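Long-range contacts in putative branched-chain amino acid transport system substrate-binding protein (Rhodopseudomonas palustris, PDB 3TX6), which probably serves as the periplasmic solute-binding component of an ABC transporter, capturing aromatic acids such as 3-(4-hydroxyphenyl)pyruvic acid for uptake: residues A[119-124]-A[346-351]; A[188-193]-A[213-218]; A[295-300]-A[324-329]. One frame throughout, in Å; residues are numbered along the deposited sequence.

Interaction 1 (A[119-124]-A[346-351]); sequences IPIMGK and RSRILL. With SO4 (sulfate ion), chain B.
Met122, a selenomethionine in this crystal, lays its selenium against the start of the Arg348 side chain, with SE 3.5 Å from Arg348 CB. The two side chains pass alongside each other, pointing opposite ways, and the terminal CE of Met122 also reaches Arg348 CB, at 3.9 Å. Met122 has CG anti to its carbonyl carbon (chi1 -57°) and bends again at chi2 and chi3; the long unbranched chain lies among Gln117, His223 and Ala244 as well as Arg348. One helix position earlier, Ile121 uses its CG2 branch twice: it meets Arg348 CD at 3.8 Å and Ser347 OG at 3.9 Å. That hydroxyl is hydrogen-bonded to Asp344 O, so it can lie beside a methyl group. Arginine suits its place because its methylenes pack while its far end stays polar. A water in the guanidinium plane accepts from Arg348 NE (2.9 Å) and donates to Ile121 O, linking the segments. NH1 and NH2 turn to a sulfate, probably from the crystallisation liquor, with NH1 donating to O2 at 158°. Helix 119-130 and strand 349-354 both belong to the second lobe, and each is entered soon after the chain leaves the first. The contact therefore lies at the interlobe crossings characteristic of the two-lobed periplasmic binding protein fold, with the Met122 side chain about 7 Å from the bound 3-(4-hydroxyphenyl)pyruvic acid.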
# COMPACT_ATOMS: atom_id res chain seq x y z
N ILE A 119 -8.00 -2.28 -3.32
CA ILE A 119 -8.74 -1.12 -3.77
C ILE A 119 -10.22 -1.13 -3.36
O ILE A 119 -10.69 -0.10 -2.91
CB ILE A 119 -8.54 -0.87 -5.27
CG1 ILE A 119 -7.28 -0.04 -5.54
CG2 ILE A 119 -9.73 -0.14 -5.92
CD1 ILE A 119 -6.00 -0.65 -5.04
N PRO A 120 -10.94 -2.28 -3.45
CA PRO A 120 -12.38 -2.19 -3.11
C PRO A 120 -12.66 -1.85 -1.67
O PRO A 120 -13.68 -1.22 -1.40
CB PRO A 120 -12.94 -3.56 -3.54
CG PRO A 120 -12.05 -3.91 -4.70
CD PRO A 120 -10.67 -3.47 -4.27
N ILE A 121 -11.78 -2.22 -0.74
CA ILE A 121 -11.98 -1.85 0.65
C ILE A 121 -11.82 -0.34 0.81
O ILE A 121 -12.61 0.32 1.50
CB ILE A 121 -11.06 -2.66 1.61
CG1 ILE A 121 -11.48 -4.16 1.69
CG2 ILE A 121 -10.93 -1.98 2.97
CD1 ILE A 121 -10.60 -5.04 2.60
N MSE A 122 -10.86 0.24 0.11
CA MSE A 122 -10.61 1.67 0.19
C MSE A 122 -11.65 2.47 -0.56
O MSE A 122 -12.13 3.50 -0.07
CB MSE A 122 -9.14 1.95 -0.22
CG MSE A 122 -8.12 1.16 0.65
SE MSE A 122 -8.50 1.22 2.53
CE MSE A 122 -6.84 1.98 3.23
N GLY A 123 -12.05 1.99 -1.73
CA GLY A 123 -13.13 2.63 -2.43
C GLY A 123 -14.41 2.69 -1.58
O GLY A 123 -15.04 3.76 -1.45
N LYS A 124 -14.78 1.57 -0.94
CA LYS A 124 -16.04 1.54 -0.18
C LYS A 124 -16.06 2.60 0.90
O LYS A 124 -17.09 3.26 1.08
CB LYS A 124 -16.26 0.16 0.44
CG LYS A 124 -17.62 -0.02 1.12
CD LYS A 124 -17.84 -1.49 1.57
CE LYS A 124 -19.18 -1.70 2.29
NZ LYS A 124 -19.46 -3.13 2.69
N ARG A 346 -11.19 -3.79 9.73
CA ARG A 346 -10.15 -3.40 10.66
C ARG A 346 -8.92 -2.80 9.94
O ARG A 346 -8.07 -2.24 10.62
CB ARG A 346 -9.74 -4.59 11.56
CG ARG A 346 -10.87 -5.09 12.51
CD ARG A 346 -10.50 -6.40 13.17
NE ARG A 346 -10.49 -7.49 12.21
CZ ARG A 346 -10.19 -8.75 12.51
NH1 ARG A 346 -10.22 -9.66 11.54
NH2 ARG A 346 -9.90 -9.12 13.75
N SER A 347 -8.86 -2.89 8.60
CA SER A 347 -7.71 -2.44 7.84
C SER A 347 -7.80 -1.03 7.32
O SER A 347 -6.92 -0.59 6.61
CB SER A 347 -7.41 -3.35 6.65
OG SER A 347 -8.39 -3.23 5.59
N ARG A 348 -8.85 -0.30 7.65
CA ARG A 348 -8.94 1.06 7.19
C ARG A 348 -9.67 2.02 8.10
O ARG A 348 -10.54 1.66 8.85
CB ARG A 348 -9.57 1.13 5.83
CG ARG A 348 -11.09 1.13 5.79
CD ARG A 348 -11.76 -0.15 6.22
NE ARG A 348 -13.20 0.03 6.20
CZ ARG A 348 -13.93 0.68 7.11
NH1 ARG A 348 -13.40 1.19 8.21
NH2 ARG A 348 -15.23 0.74 6.94
N ILE A 349 -9.24 3.26 7.97
CA ILE A 349 -9.91 4.38 8.61
C ILE A 349 -10.03 5.44 7.56
O ILE A 349 -9.42 5.35 6.48
CB ILE A 349 -9.13 4.93 9.82
CG1 ILE A 349 -7.73 5.49 9.40
CG2 ILE A 349 -8.99 3.86 10.89
CD1 ILE A 349 -7.00 6.14 10.56
N LEU A 350 -10.79 6.47 7.87
CA LEU A 350 -10.94 7.57 6.97
C LEU A 350 -10.31 8.79 7.63
O LEU A 350 -10.56 9.09 8.82
CB LEU A 350 -12.42 7.83 6.72
CG LEU A 350 -12.77 8.90 5.65
CD1 LEU A 350 -12.30 8.56 4.23
CD2 LEU A 350 -14.28 9.16 5.64
N LEU A 351 -9.46 9.46 6.88
CA LEU A 351 -8.76 10.68 7.36
C LEU A 351 -9.25 11.89 6.68
O LEU A 351 -9.65 11.87 5.49
CB LEU A 351 -7.26 10.62 7.08
CG LEU A 351 -6.42 9.55 7.78
CD1 LEU A 351 -4.98 9.58 7.27
CD2 LEU A 351 -6.59 9.75 9.27
S SO4 B . -16.31 2.76 9.80
O1 SO4 B . -17.07 3.23 8.60
O2 SO4 B . -14.95 3.35 9.83
O3 SO4 B . -17.05 3.16 11.03
O4 SO4 B . -16.23 1.28 9.77
O HOH W 1 -14.31 -0.60 3.56

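Interaction 2 (A[188-193]-A[213-218]); sequences AANPDA and RGYKGL. With ACY (acetic acid), chain F.
Tyr215 reaches across to the turn at Asn190-Pro191, its CG anti to its backbone N (chi1 -175°). Tyr215 OH donates to Pro191 O at 2.7 Å, coming from above the carbonyl plane, 54° out of it. The ring passes obliquely by the proline, with CE1 4.1 Å from Pro191 CD, and near Asn190, whose amide plane stands almost perpendicular to it. Replacing this tyrosine by a phenylalanine would probably leave Pro191 O without its hydroxyl partner and the ring less firmly fixed in its rotation. Ala193 and Leu218 form the parallel bridge at which strands 193-197 and 218-221 begin, the two being joined through helix 200-213 in a beta-alpha-beta crossover of the Rossmann-like second lobe. Leu218 N gives Asp192 O a weak hydrogen bond, and Ala193 CA makes a C-H...O contact of 3.1 Å with Leu218 O. Ala193 CB and Leu218 CB, on the same face of the sheet, lie 4.4 Å apart. Gly217 places its N 3.5 Å above the centre of the Tyr215 ring; a CB there would collide with Asp192 O and Tyr215 OH. A water joins Asn190 OD1 to Lys216 N, and Asn190 ND2 hydrogen-bonds acetic acid, probably from the crystallisation liquor.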
# COMPACT_ATOMS: atom_id res chain seq x y z
N ALA A 188 -15.16 22.20 -15.33
CA ALA A 188 -16.24 22.48 -16.25
C ALA A 188 -17.44 21.60 -15.95
O ALA A 188 -18.59 22.08 -15.91
CB ALA A 188 -15.75 22.23 -17.67
N ALA A 189 -17.17 20.30 -15.75
CA ALA A 189 -18.22 19.32 -15.47
C ALA A 189 -18.76 19.51 -14.06
O ALA A 189 -19.88 19.11 -13.77
CB ALA A 189 -17.67 17.91 -15.65
N ASN A 190 -17.95 20.09 -13.18
CA ASN A 190 -18.35 20.47 -11.80
C ASN A 190 -19.14 19.37 -11.09
O ASN A 190 -20.26 19.60 -10.60
CB ASN A 190 -19.06 21.86 -11.70
CG ASN A 190 -19.15 22.37 -10.24
OD1 ASN A 190 -18.27 22.10 -9.39
ND2 ASN A 190 -20.23 23.10 -9.94
N PRO A 191 -18.54 18.17 -11.03
CA PRO A 191 -19.15 17.09 -10.27
C PRO A 191 -19.18 17.49 -8.80
O PRO A 191 -18.40 18.38 -8.38
CB PRO A 191 -18.21 15.92 -10.51
CG PRO A 191 -16.89 16.56 -10.76
CD PRO A 191 -17.18 17.82 -11.51
N ASP A 192 -20.09 16.89 -8.05
CA ASP A 192 -20.16 17.12 -6.60
C ASP A 192 -18.86 16.75 -5.86
O ASP A 192 -18.54 17.36 -4.81
CB ASP A 192 -21.32 16.35 -5.99
CG ASP A 192 -22.65 16.77 -6.54
OD1 ASP A 192 -22.79 17.93 -7.02
OD2 ASP A 192 -23.57 15.91 -6.48
N ALA A 193 -18.14 15.74 -6.36
CA ALA A 193 -16.90 15.25 -5.74
C ALA A 193 -15.94 14.80 -6.85
O ALA A 193 -16.35 14.48 -7.96
CB ALA A 193 -17.17 14.13 -4.73
N ARG A 213 -8.05 26.23 -9.34
CA ARG A 213 -8.96 26.48 -10.51
C ARG A 213 -10.36 26.82 -10.06
O ARG A 213 -11.22 27.20 -10.87
CB ARG A 213 -9.01 25.25 -11.40
CG ARG A 213 -9.97 25.26 -12.59
CD ARG A 213 -9.34 25.93 -13.78
NE ARG A 213 -10.34 26.31 -14.78
CZ ARG A 213 -10.09 27.06 -15.87
NH1 ARG A 213 -8.86 27.52 -16.12
NH2 ARG A 213 -11.09 27.34 -16.72
N GLY A 214 -10.62 26.64 -8.77
CA GLY A 214 -11.88 27.05 -8.21
C GLY A 214 -12.85 25.90 -8.06
O GLY A 214 -14.03 26.16 -7.90
N TYR A 215 -12.36 24.64 -8.03
CA TYR A 215 -13.21 23.54 -7.70
C TYR A 215 -13.64 23.63 -6.21
O TYR A 215 -12.78 23.80 -5.32
CB TYR A 215 -12.51 22.20 -8.01
CG TYR A 215 -13.44 21.04 -7.79
CD1 TYR A 215 -14.62 20.92 -8.55
CD2 TYR A 215 -13.21 20.13 -6.77
CE1 TYR A 215 -15.50 19.88 -8.33
CE2 TYR A 215 -14.09 19.07 -6.54
CZ TYR A 215 -15.23 18.96 -7.33
OH TYR A 215 -16.09 17.93 -7.07
N LYS A 216 -14.95 23.50 -5.94
CA LYS A 216 -15.49 23.64 -4.58
C LYS A 216 -16.01 22.38 -3.96
O LYS A 216 -16.32 22.35 -2.75
CB LYS A 216 -16.63 24.68 -4.54
CG LYS A 216 -16.17 26.13 -4.35
CD LYS A 216 -15.41 26.61 -5.58
CE LYS A 216 -15.71 28.06 -5.95
NZ LYS A 216 -15.44 28.28 -7.38
N GLY A 217 -16.10 21.33 -4.76
CA GLY A 217 -16.60 20.05 -4.28
C GLY A 217 -15.64 19.34 -3.36
O GLY A 217 -14.49 19.78 -3.17
N LEU A 218 -16.15 18.25 -2.76
CA LEU A 218 -15.32 17.39 -1.95
C LEU A 218 -14.27 16.68 -2.83
O LEU A 218 -14.57 16.25 -3.94
CB LEU A 218 -16.15 16.40 -1.12
CG LEU A 218 -17.06 16.95 -0.00
CD1 LEU A 218 -17.82 15.85 0.74
CD2 LEU A 218 -16.23 17.78 0.99
C ACY F . -20.01 25.32 -6.70
O ACY F . -20.38 25.64 -5.53
OXT ACY F . -20.43 24.30 -7.30
CH3 ACY F . -19.03 26.20 -7.40
O HOH W 2 -16.90 23.82 -7.83

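Interaction 3 (A[295-300]-A[324-329]); sequences ERVVPV and KDIAAS
Ile326 packs against the side chain of Arg296, its CG2 3.8 Å from Arg296 CG and its CG1 over one face of the guanidinium, 3.9 Å from the plane and offset toward the rim. A branched aliphatic residue suits this spot, since Ile326 also touches Val293 of the same helix and Tyr333, and its CD1 reaches Val297 CG1 at 4.4 Å. Val297 in turn packs on Ala319 and Leu320 of helix 310-322. Arg296 bends at chi2 and chi3, and its guanidinium lies beside the backbone of 324-325. There NH2 donates to Lys324 O at 2.9 Å, tilted 29° from the carbonyl plane, and NH1 adds weak bonds to Lys324 O and Asp325 O. Those carbonyls lie where the hairpin 326-328/331-333 opens with a G1 beta bulge: Asp325, with positive phi, and Ile326 both face Tyr333. Arginine can serve the two neighbouring carbonyls at once, while its NE forms a salt bridge with Glu323. The outer side is looser and more polar. Lys324 and Asp325 direct their CB atoms away from the helix, in keeping with charged residues exposed at the surface, and Lys324 NZ finds Phe335 O and Val321 O instead.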
# COMPACT_ATOMS: atom_id res chain seq x y z
N GLU A 295 6.89 -13.22 11.31
CA GLU A 295 6.94 -13.71 12.68
C GLU A 295 5.89 -14.79 12.98
O GLU A 295 6.14 -15.61 13.85
CB GLU A 295 6.77 -12.57 13.68
CG GLU A 295 7.97 -11.66 13.80
CD GLU A 295 7.72 -10.58 14.85
OE1 GLU A 295 7.01 -10.83 15.86
OE2 GLU A 295 8.20 -9.49 14.70
N ARG A 296 4.76 -14.79 12.27
CA ARG A 296 3.72 -15.84 12.41
C ARG A 296 4.04 -17.06 11.55
O ARG A 296 3.93 -18.20 12.03
CB ARG A 296 2.32 -15.35 11.95
CG ARG A 296 1.59 -14.57 12.99
CD ARG A 296 1.06 -15.43 14.13
NE ARG A 296 0.01 -16.40 13.82
CZ ARG A 296 -1.31 -16.15 13.80
NH1 ARG A 296 -1.82 -14.95 14.01
NH2 ARG A 296 -2.14 -17.13 13.54
N VAL A 297 4.42 -16.84 10.28
CA VAL A 297 4.44 -17.97 9.37
C VAL A 297 5.79 -18.71 9.39
O VAL A 297 5.86 -19.91 9.15
CB VAL A 297 4.06 -17.62 7.93
CG1 VAL A 297 2.62 -17.15 7.80
CG2 VAL A 297 5.04 -16.68 7.25
N VAL A 298 6.88 -18.01 9.63
CA VAL A 298 8.19 -18.66 9.65
C VAL A 298 8.29 -19.74 10.74
O VAL A 298 8.82 -20.82 10.46
CB VAL A 298 9.34 -17.61 9.74
CG1 VAL A 298 10.68 -18.27 10.15
CG2 VAL A 298 9.45 -16.84 8.41
N PRO A 299 7.85 -19.46 11.99
CA PRO A 299 7.95 -20.58 12.96
C PRO A 299 7.17 -21.83 12.53
O PRO A 299 7.62 -22.93 12.78
CB PRO A 299 7.43 -19.98 14.28
CG PRO A 299 7.69 -18.50 14.12
CD PRO A 299 7.44 -18.20 12.65
N VAL A 300 6.04 -21.65 11.85
CA VAL A 300 5.29 -22.77 11.32
C VAL A 300 6.13 -23.56 10.29
O VAL A 300 6.27 -24.80 10.41
CB VAL A 300 3.94 -22.33 10.72
CG1 VAL A 300 3.21 -23.52 10.07
CG2 VAL A 300 3.07 -21.66 11.77
N LYS A 324 -4.25 -17.85 10.79
CA LYS A 324 -5.35 -16.90 10.66
C LYS A 324 -5.22 -15.73 11.64
O LYS A 324 -4.63 -15.86 12.70
CB LYS A 324 -6.68 -17.60 10.90
CG LYS A 324 -7.04 -18.68 9.87
CD LYS A 324 -7.14 -18.18 8.45
CE LYS A 324 -7.39 -19.33 7.46
NZ LYS A 324 -7.40 -18.89 6.06
N ASP A 325 -5.78 -14.58 11.25
CA ASP A 325 -5.85 -13.39 12.13
C ASP A 325 -4.44 -12.95 12.55
O ASP A 325 -4.10 -12.86 13.74
CB ASP A 325 -6.78 -13.62 13.32
CG ASP A 325 -8.22 -13.82 12.90
OD1 ASP A 325 -8.76 -12.92 12.25
OD2 ASP A 325 -8.80 -14.89 13.18
N ILE A 326 -3.63 -12.66 11.55
CA ILE A 326 -2.26 -12.16 11.76
C ILE A 326 -2.36 -10.63 12.01
O ILE A 326 -2.67 -9.86 11.11
CB ILE A 326 -1.35 -12.45 10.55
CG1 ILE A 326 -1.26 -13.93 10.26
CG2 ILE A 326 0.04 -11.85 10.79
CD1 ILE A 326 -0.53 -14.32 8.99
N ALA A 327 -2.07 -10.23 13.24
CA ALA A 327 -2.21 -8.85 13.66
C ALA A 327 -1.03 -8.01 13.19
O ALA A 327 0.10 -8.39 13.40
CB ALA A 327 -2.45 -8.72 15.15
N ALA A 328 -1.32 -6.89 12.53
CA ALA A 328 -0.24 -5.97 12.08
C ALA A 328 -0.73 -4.54 12.19
O ALA A 328 -1.88 -4.29 12.60
CB ALA A 328 0.21 -6.31 10.64
N SER A 329 0.13 -3.59 11.88
CA SER A 329 -0.24 -2.18 12.07
C SER A 329 -1.36 -1.72 11.14
O SER A 329 -2.16 -0.82 11.49
CB SER A 329 0.97 -1.25 11.95
OG SER A 329 1.41 -1.18 10.63

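Interactions 1 and 2 both belong to the second lobe, but at different depths: interaction 1 lies near the lobe junction, its centre about 11 Å from the centre of the chain, and interaction 2 at a peripheral end of the same sheet, about 28 Å out. Interaction 3, intermediate at about 18 Å, is in the other lobe. It still meets interaction 1 through a long, weak ion pair between Arg346 and Asp325. All three are partly buried, interaction 3 with exposed residues on one side. Interaction 1 joins its segments by apolar contacts and a bridging water; interaction 2 adds backbone pairing and a tyrosine hydroxyl; interaction 3 relies on an arginine gripping carbonyls.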